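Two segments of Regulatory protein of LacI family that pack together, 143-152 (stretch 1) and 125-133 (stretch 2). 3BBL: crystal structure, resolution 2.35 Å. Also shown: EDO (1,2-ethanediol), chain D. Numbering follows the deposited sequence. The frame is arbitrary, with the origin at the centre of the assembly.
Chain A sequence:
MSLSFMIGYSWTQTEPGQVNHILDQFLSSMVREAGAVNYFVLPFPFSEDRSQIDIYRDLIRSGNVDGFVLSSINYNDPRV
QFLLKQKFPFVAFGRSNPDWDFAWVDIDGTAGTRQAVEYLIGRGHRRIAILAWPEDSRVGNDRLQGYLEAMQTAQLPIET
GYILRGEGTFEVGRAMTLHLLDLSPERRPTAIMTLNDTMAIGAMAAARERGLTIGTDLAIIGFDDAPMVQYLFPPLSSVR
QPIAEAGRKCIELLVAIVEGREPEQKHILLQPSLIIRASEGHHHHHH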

ATOM      1  N   ARG A 143       3.976 -14.762 -16.406  1.00 25.99           N
ATOM      2  CA  ARG A 143       3.328 -15.518 -15.350  1.00 25.35           C
ATOM      3  C   ARG A 143       2.475 -16.664 -15.889  1.00 23.43           C
ATOM      4  O   ARG A 143       2.460 -17.746 -15.318  1.00 22.44           O
ATOM      5  CB  ARG A 143       2.496 -14.574 -14.488  1.00 24.48           C
ATOM      6  CG  ARG A 143       3.362 -13.555 -13.750  1.00 24.03           C
ATOM      7  CD  ARG A 143       2.533 -12.584 -12.932  1.00 21.49           C
ATOM      8  NE  ARG A 143       3.373 -11.601 -12.275  1.00 22.43           N
ATOM      9  CZ  ARG A 143       2.911 -10.585 -11.555  1.00 23.76           C
ATOM     10  NH1 ARG A 143       1.608 -10.407 -11.387  1.00 22.45           N
ATOM     11  NH2 ARG A 143       3.762  -9.745 -10.999  1.00 22.85           N
ATOM     12  N   LEU A 144       1.779 -16.433 -16.992  1.00 22.62           N
ATOM     13  CA  LEU A 144       0.962 -17.475 -17.583  1.00 23.91           C
ATOM     14  C   LEU A 144       1.845 -18.608 -18.096  1.00 25.42           C
ATOM     15  O   LEU A 144       1.479 -19.784 -18.003  1.00 25.31           O
ATOM     16  CB  LEU A 144       0.127 -16.914 -18.732  1.00 23.43           C
ATOM     17  CG  LEU A 144      -0.701 -17.943 -19.504  1.00 23.97           C
ATOM     18  CD1 LEU A 144      -1.573 -18.745 -18.556  1.00 20.52           C
ATOM     19  CD2 LEU A 144      -1.550 -17.229 -20.539  1.00 22.98           C
ATOM     20  N   GLN A 145       3.015 -18.247 -18.616  1.00 24.85           N
ATOM     21  CA  GLN A 145       3.960 -19.218 -19.160  1.00 25.83           C
ATOM     22  C   GLN A 145       4.357 -20.271 -18.127  1.00 24.02           C
ATOM     23  O   GLN A 145       4.444 -21.460 -18.448  1.00 23.51           O
ATOM     24  CB  GLN A 145       5.206 -18.488 -19.687  1.00 29.97           C
ATOM     25  CG  GLN A 145       6.216 -19.356 -20.435  1.00 35.29           C
ATOM     26  CD  GLN A 145       5.586 -20.152 -21.568  1.00 39.65           C
ATOM     27  OE1 GLN A 145       4.823 -19.616 -22.383  1.00 41.66           O
ATOM     28  NE2 GLN A 145       5.912 -21.439 -21.629  1.00 38.99           N
ATOM     29  N   GLY A 146       4.594 -19.834 -16.894  1.00 20.91           N
ATOM     30  CA  GLY A 146       4.973 -20.759 -15.838  1.00 20.57           C
ATOM     31  C   GLY A 146       3.912 -21.821 -15.601  1.00 20.17           C
ATOM     32  O   GLY A 146       4.219 -22.982 -15.331  1.00 21.03           O
ATOM     33  N   TYR A 147       2.654 -21.407 -15.703  1.00 19.46           N
ATOM     34  CA  TYR A 147       1.514 -22.297 -15.539  1.00 19.46           C
ATOM     35  C   TYR A 147       1.536 -23.359 -16.654  1.00 20.39           C
ATOM     36  O   TYR A 147       1.467 -24.562 -16.391  1.00 19.60           O
ATOM     37  CB  TYR A 147       0.222 -21.472 -15.609  1.00 18.11           C
ATOM     38  CG  TYR A 147      -1.049 -22.276 -15.780  1.00 18.41           C
ATOM     39  CD1 TYR A 147      -1.694 -22.839 -14.686  1.00 18.72           C
ATOM     40  CD2 TYR A 147      -1.612 -22.460 -17.038  1.00 16.93           C
ATOM     41  CE1 TYR A 147      -2.879 -23.560 -14.844  1.00 18.12           C
ATOM     42  CE2 TYR A 147      -2.782 -23.179 -17.210  1.00 17.98           C
ATOM     43  CZ  TYR A 147      -3.415 -23.726 -16.111  1.00 19.39           C
ATOM     44  OH  TYR A 147      -4.589 -24.421 -16.277  1.00 18.10           O
ATOM     45  N   LEU A 148       1.628 -22.900 -17.900  1.00 20.95           N
ATOM     46  CA  LEU A 148       1.659 -23.796 -19.046  1.00 22.67           C
ATOM     47  C   LEU A 148       2.787 -24.810 -18.916  1.00 24.11           C
ATOM     48  O   LEU A 148       2.591 -26.000 -19.167  1.00 24.13           O
ATOM     49  CB  LEU A 148       1.823 -22.998 -20.341  1.00 20.83           C
ATOM     50  CG  LEU A 148       0.721 -21.964 -20.598  1.00 23.32           C
ATOM     51  CD1 LEU A 148       1.037 -21.178 -21.858  1.00 21.18           C
ATOM     52  CD2 LEU A 148      -0.628 -22.662 -20.710  1.00 20.39           C
ATOM     53  N   GLU A 149       3.964 -24.342 -18.515  1.00 26.02           N
ATOM     54  CA  GLU A 149       5.114 -25.224 -18.355  1.00 27.10           C
ATOM     55  C   GLU A 149       4.899 -26.298 -17.300  1.00 25.74           C
ATOM     56  O   GLU A 149       5.205 -27.464 -17.523  1.00 26.43           O
ATOM     57  CB  GLU A 149       6.365 -24.414 -18.002  1.00 29.90           C
ATOM     58  CG  GLU A 149       7.137 -23.918 -19.198  1.00 35.37           C
ATOM     59  CD  GLU A 149       8.200 -22.889 -18.828  1.00 39.95           C
ATOM     60  OE1 GLU A 149       8.913 -23.095 -17.814  1.00 41.25           O
ATOM     61  OE2 GLU A 149       8.321 -21.878 -19.560  1.00 40.80           O
ATOM     62  N   ALA A 150       4.382 -25.902 -16.143  1.00 24.22           N
ATOM     63  CA  ALA A 150       4.150 -26.867 -15.084  1.00 22.28           C
ATOM     64  C   ALA A 150       3.087 -27.887 -15.490  1.00 20.40           C
ATOM     65  O   ALA A 150       3.253 -29.083 -15.257  1.00 19.14           O
ATOM     66  CB  ALA A 150       3.735 -26.154 -13.801  1.00 24.84           C
HETATM   67  N   MSE A 151       2.005 -27.420 -16.105  1.00 18.30           N
HETATM   68  CA  MSE A 151       0.930 -28.316 -16.520  1.00 20.47           C
HETATM   69  C   MSE A 151       1.456 -29.282 -17.595  1.00 22.30           C
HETATM   70  O   MSE A 151       1.214 -30.486 -17.533  1.00 21.37           O
HETATM   71  CB  MSE A 151      -0.280 -27.517 -17.047  1.00 16.97           C
HETATM   72  CG  MSE A 151      -0.938 -26.598 -16.045  1.00 15.32           C
HETATM   73 SE   MSE A 151      -1.632 -27.619 -14.450  1.00 22.41          SE
HETATM   74  CE  MSE A 151      -3.375 -28.065 -15.281  1.00  9.65           C
ATOM     75  N   GLN A 152       2.193 -28.748 -18.562  1.00 25.18           N
ATOM     76  CA  GLN A 152       2.776 -29.546 -19.634  1.00 28.04           C
ATOM     77  C   GLN A 152       3.725 -30.604 -19.069  1.00 27.25           C
ATOM     78  O   GLN A 152       3.670 -31.768 -19.442  1.00 26.49           O
ATOM     79  CB  GLN A 152       3.535 -28.627 -20.596  1.00 31.71           C
ATOM     80  CG  GLN A 152       4.380 -29.348 -21.626  1.00 41.13           C
ATOM     81  CD  GLN A 152       3.559 -29.927 -22.753  1.00 46.55           C
ATOM     82  OE1 GLN A 152       2.899 -29.190 -23.490  1.00 48.43           O
ATOM     83  NE2 GLN A 152       3.594 -31.255 -22.900  1.00 48.70           N
TER
HETATM   84  C1  EDO D 502      -5.942 -28.923  -0.384  1.00 42.58           C
HETATM   85  O1  EDO D 502      -6.898 -29.406  -1.336  1.00 41.52           O
HETATM   86  C2  EDO D 502      -4.521 -29.029  -0.958  1.00 41.08           C
HETATM   87  O2  EDO D 502      -4.268 -27.925  -1.829  1.00 37.51           O
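Stretch 2, residues 125-133: HRRIAILAW

Stretch 1 is helical throughout, with phi from -56° to -66° and psi from -36° to -52°, and a ladder of i to i+4 hydrogen bonds such as Met-151 N to Tyr-147 O at 2.9 Å. In stretch 2, residues 128-132 form a strand, its phi values running from -98° to -142°, flanked by loop or turn residues. The helix and strand axes approach to 9.9 Å, and their N-to-C directions differ by 166°, so the strand runs nearly antiparallel to the helix. The register confirms this: Leu-144 CA lies 6.6 Å from Ala-132 CA, Tyr-147 CA 8.0 Å from Ile-130 CA, and Met-151 CA 8.6 Å from Ile-128 CA. As the helix advances, its partners step back along the strand, while the CA separations widen. Together the two stretches bury 402 Å².

Arg-143 opens the contact. Its side chain is extended (chi1 m, chi2 and chi3 t), which carries the guanidinium to the Trp-133 ring, with Arg-143 NH1 3.4 Å from Trp-133 CH2. The approach is oblique. Trp-133 begins sideways at its CA-to-CB bond, but the end of its side chain comes nearer to the helix.

Leu-144 (chi1 t, chi2 p) places CD1 3.9 Å from Ile-130 CD1 and 4.4 Å from Ala-132 CB, an apolar contact with two strand residues whose CB atoms both point toward the helix. Gln-145 and Gly-146 lie out of reach of stretch 2.

Tyr-147, one turn on from Arg-143, has the largest area covered by stretch 2 of any helix residue, 67 Å². Its ring and its hydroxyl are engaged separately. Ile-130 CG2 sits over one ring face, 3.8 Å from the centroid of the Tyr-147 ring and only 11° off the normal, a well-centred CH-pi contact. At the ring edge, Tyr-147 OH donates a hydrogen bond to Ile-128 O at 2.7 Å, tying the side chain to the strand backbone. Tyr-147 CE1 also lies 4.3 Å from Ile-128 CG2.

Leu-148, Glu-149 and Ala-150 make no contact with stretch 2. Met-151, a selenomethionine, returns to the interface four residues after Tyr-147. Its chi angles are all m, and Met-151 SE lies 3.9 Å from Ile-128 CD1, while Met-151 CE is 3.8 Å from Ile-128 O, the same carbonyl oxygen that accepts the Tyr-147 hydrogen bond. Gln-152 is exposed and clear of the strand. Leu-144, Tyr-147 and Met-151 thus meet the alternating residues Ile-128, Ile-130 and Ala-132, while Arg-143 meets Trp-133 just past the strand.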

ATOM      1  N   HIS A 125      -3.673 -32.136  -7.096  1.00 14.80           N
ATOM      2  CA  HIS A 125      -4.601 -31.409  -7.960  1.00 15.92           C
ATOM      3  C   HIS A 125      -4.382 -31.731  -9.430  1.00 17.66           C
ATOM      4  O   HIS A 125      -3.231 -31.785  -9.887  1.00 16.44           O
ATOM      5  CB  HIS A 125      -4.442 -29.905  -7.758  1.00 13.03           C
ATOM      6  CG  HIS A 125      -5.044 -29.408  -6.483  1.00 14.98           C
ATOM      7  ND1 HIS A 125      -6.406 -29.283  -6.300  1.00 14.02           N
ATOM      8  CD2 HIS A 125      -4.471 -29.033  -5.318  1.00 12.41           C
ATOM      9  CE1 HIS A 125      -6.642 -28.851  -5.076  1.00 13.50           C
ATOM     10  NE2 HIS A 125      -5.486 -28.692  -4.458  1.00 13.90           N
ATOM     11  N   ARG A 126      -5.467 -31.969 -10.166  1.00 19.68           N
ATOM     12  CA  ARG A 126      -5.338 -32.245 -11.587  1.00 23.38           C
ATOM     13  C   ARG A 126      -6.173 -31.291 -12.419  1.00 22.02           C
ATOM     14  O   ARG A 126      -5.933 -31.155 -13.609  1.00 25.66           O
ATOM     15  CB  ARG A 126      -5.706 -33.701 -11.917  1.00 26.58           C
ATOM     16  CG  ARG A 126      -4.816 -34.726 -11.250  1.00 35.32           C
ATOM     17  CD  ARG A 126      -5.031 -36.111 -11.838  1.00 44.93           C
ATOM     18  NE  ARG A 126      -4.195 -36.362 -13.014  1.00 53.89           N
ATOM     19  CZ  ARG A 126      -4.663 -36.658 -14.227  1.00 59.02           C
ATOM     20  NH1 ARG A 126      -5.972 -36.741 -14.441  1.00 61.05           N
ATOM     21  NH2 ARG A 126      -3.820 -36.873 -15.233  1.00 61.92           N
ATOM     22  N   ARG A 127      -7.189 -30.678 -11.823  1.00 21.19           N
ATOM     23  CA  ARG A 127      -8.005 -29.728 -12.566  1.00 20.35           C
ATOM     24  C   ARG A 127      -7.665 -28.369 -11.977  1.00 20.07           C
ATOM     25  O   ARG A 127      -8.266 -27.922 -10.999  1.00 20.24           O
ATOM     26  CB  ARG A 127      -9.493 -30.066 -12.423  1.00 19.80           C
ATOM     27  CG  ARG A 127      -9.877 -31.445 -12.995  1.00 21.31           C
ATOM     28  CD  ARG A 127     -11.379 -31.627 -13.234  1.00 21.60           C
ATOM     29  NE  ARG A 127     -12.185 -31.528 -12.018  1.00 23.35           N
ATOM     30  CZ  ARG A 127     -12.182 -32.413 -11.028  1.00 25.74           C
ATOM     31  NH1 ARG A 127     -11.417 -33.485 -11.088  1.00 25.69           N
ATOM     32  NH2 ARG A 127     -12.943 -32.213  -9.961  1.00 29.64           N
ATOM     33  N   ILE A 128      -6.664 -27.733 -12.572  1.00 18.82           N
ATOM     34  CA  ILE A 128      -6.189 -26.442 -12.105  1.00 17.76           C
ATOM     35  C   ILE A 128      -6.449 -25.364 -13.143  1.00 17.73           C
ATOM     36  O   ILE A 128      -6.035 -25.475 -14.290  1.00 15.54           O
ATOM     37  CB  ILE A 128      -4.671 -26.490 -11.817  1.00 17.92           C
ATOM     38  CG1 ILE A 128      -4.355 -27.708 -10.946  1.00 15.67           C
ATOM     39  CG2 ILE A 128      -4.221 -25.188 -11.153  1.00 16.02           C
ATOM     40  CD1 ILE A 128      -2.878 -28.036 -10.820  1.00 16.81           C
ATOM     41  N   ALA A 129      -7.144 -24.318 -12.727  1.00 16.76           N
ATOM     42  CA  ALA A 129      -7.461 -23.231 -13.624  1.00 15.75           C
ATOM     43  C   ALA A 129      -6.626 -22.003 -13.258  1.00 16.13           C
ATOM     44  O   ALA A 129      -5.997 -21.951 -12.189  1.00 12.90           O
ATOM     45  CB  ALA A 129      -8.951 -22.908 -13.523  1.00 15.10           C
ATOM     46  N   ILE A 130      -6.635 -21.012 -14.144  1.00 15.97           N
ATOM     47  CA  ILE A 130      -5.891 -19.786 -13.897  1.00 17.39           C
ATOM     48  C   ILE A 130      -6.633 -18.534 -14.372  1.00 18.38           C
ATOM     49  O   ILE A 130      -7.237 -18.509 -15.449  1.00 18.27           O
ATOM     50  CB  ILE A 130      -4.486 -19.849 -14.573  1.00 19.07           C
ATOM     51  CG1 ILE A 130      -3.674 -18.603 -14.217  1.00 14.81           C
ATOM     52  CG2 ILE A 130      -4.637 -20.027 -16.094  1.00 14.47           C
ATOM     53  CD1 ILE A 130      -2.254 -18.635 -14.755  1.00 14.37           C
ATOM     54  N   LEU A 131      -6.597 -17.507 -13.536  1.00 18.14           N
ATOM     55  CA  LEU A 131      -7.207 -16.228 -13.849  1.00 19.28           C
ATOM     56  C   LEU A 131      -6.037 -15.384 -14.354  1.00 19.55           C
ATOM     57  O   LEU A 131      -5.228 -14.881 -13.580  1.00 19.15           O
ATOM     58  CB  LEU A 131      -7.835 -15.630 -12.589  1.00 19.48           C
ATOM     59  CG  LEU A 131      -8.825 -16.580 -11.903  1.00 20.31           C
ATOM     60  CD1 LEU A 131      -9.560 -15.846 -10.788  1.00 20.45           C
ATOM     61  CD2 LEU A 131      -9.810 -17.129 -12.923  1.00 18.78           C
ATOM     62  N   ALA A 132      -5.943 -15.259 -15.671  1.00 21.26           N
ATOM     63  CA  ALA A 132      -4.847 -14.535 -16.298  1.00 21.85           C
ATOM     64  C   ALA A 132      -5.225 -13.167 -16.861  1.00 23.68           C
ATOM     65  O   ALA A 132      -6.376 -12.731 -16.769  1.00 23.65           O
ATOM     66  CB  ALA A 132      -4.244 -15.404 -17.392  1.00 20.88           C
ATOM     67  N   TRP A 133      -4.241 -12.506 -17.463  1.00 24.79           N
ATOM     68  CA  TRP A 133      -4.429 -11.178 -18.033  1.00 25.85           C
ATOM     69  C   TRP A 133      -4.446 -11.204 -19.560  1.00 27.53           C
ATOM     70  O   TRP A 133      -4.176 -12.234 -20.174  1.00 25.76           O
ATOM     71  CB  TRP A 133      -3.310 -10.248 -17.546  1.00 24.44           C
ATOM     72  CG  TRP A 133      -3.286 -10.033 -16.071  1.00 24.07           C
ATOM     73  CD1 TRP A 133      -4.311 -10.235 -15.199  1.00 23.77           C
ATOM     74  CD2 TRP A 133      -2.193  -9.523 -15.292  1.00 25.07           C
ATOM     75  NE1 TRP A 133      -3.931  -9.884 -13.927  1.00 24.33           N
ATOM     76  CE2 TRP A 133      -2.636  -9.444 -13.955  1.00 23.73           C
ATOM     77  CE3 TRP A 133      -0.886  -9.122 -15.598  1.00 24.26           C
ATOM     78  CZ2 TRP A 133      -1.816  -8.979 -12.917  1.00 24.02           C
ATOM     79  CZ3 TRP A 133      -0.070  -8.661 -14.566  1.00 25.84           C
ATOM     80  CH2 TRP A 133      -0.541  -8.595 -13.242  1.00 23.75           C
TER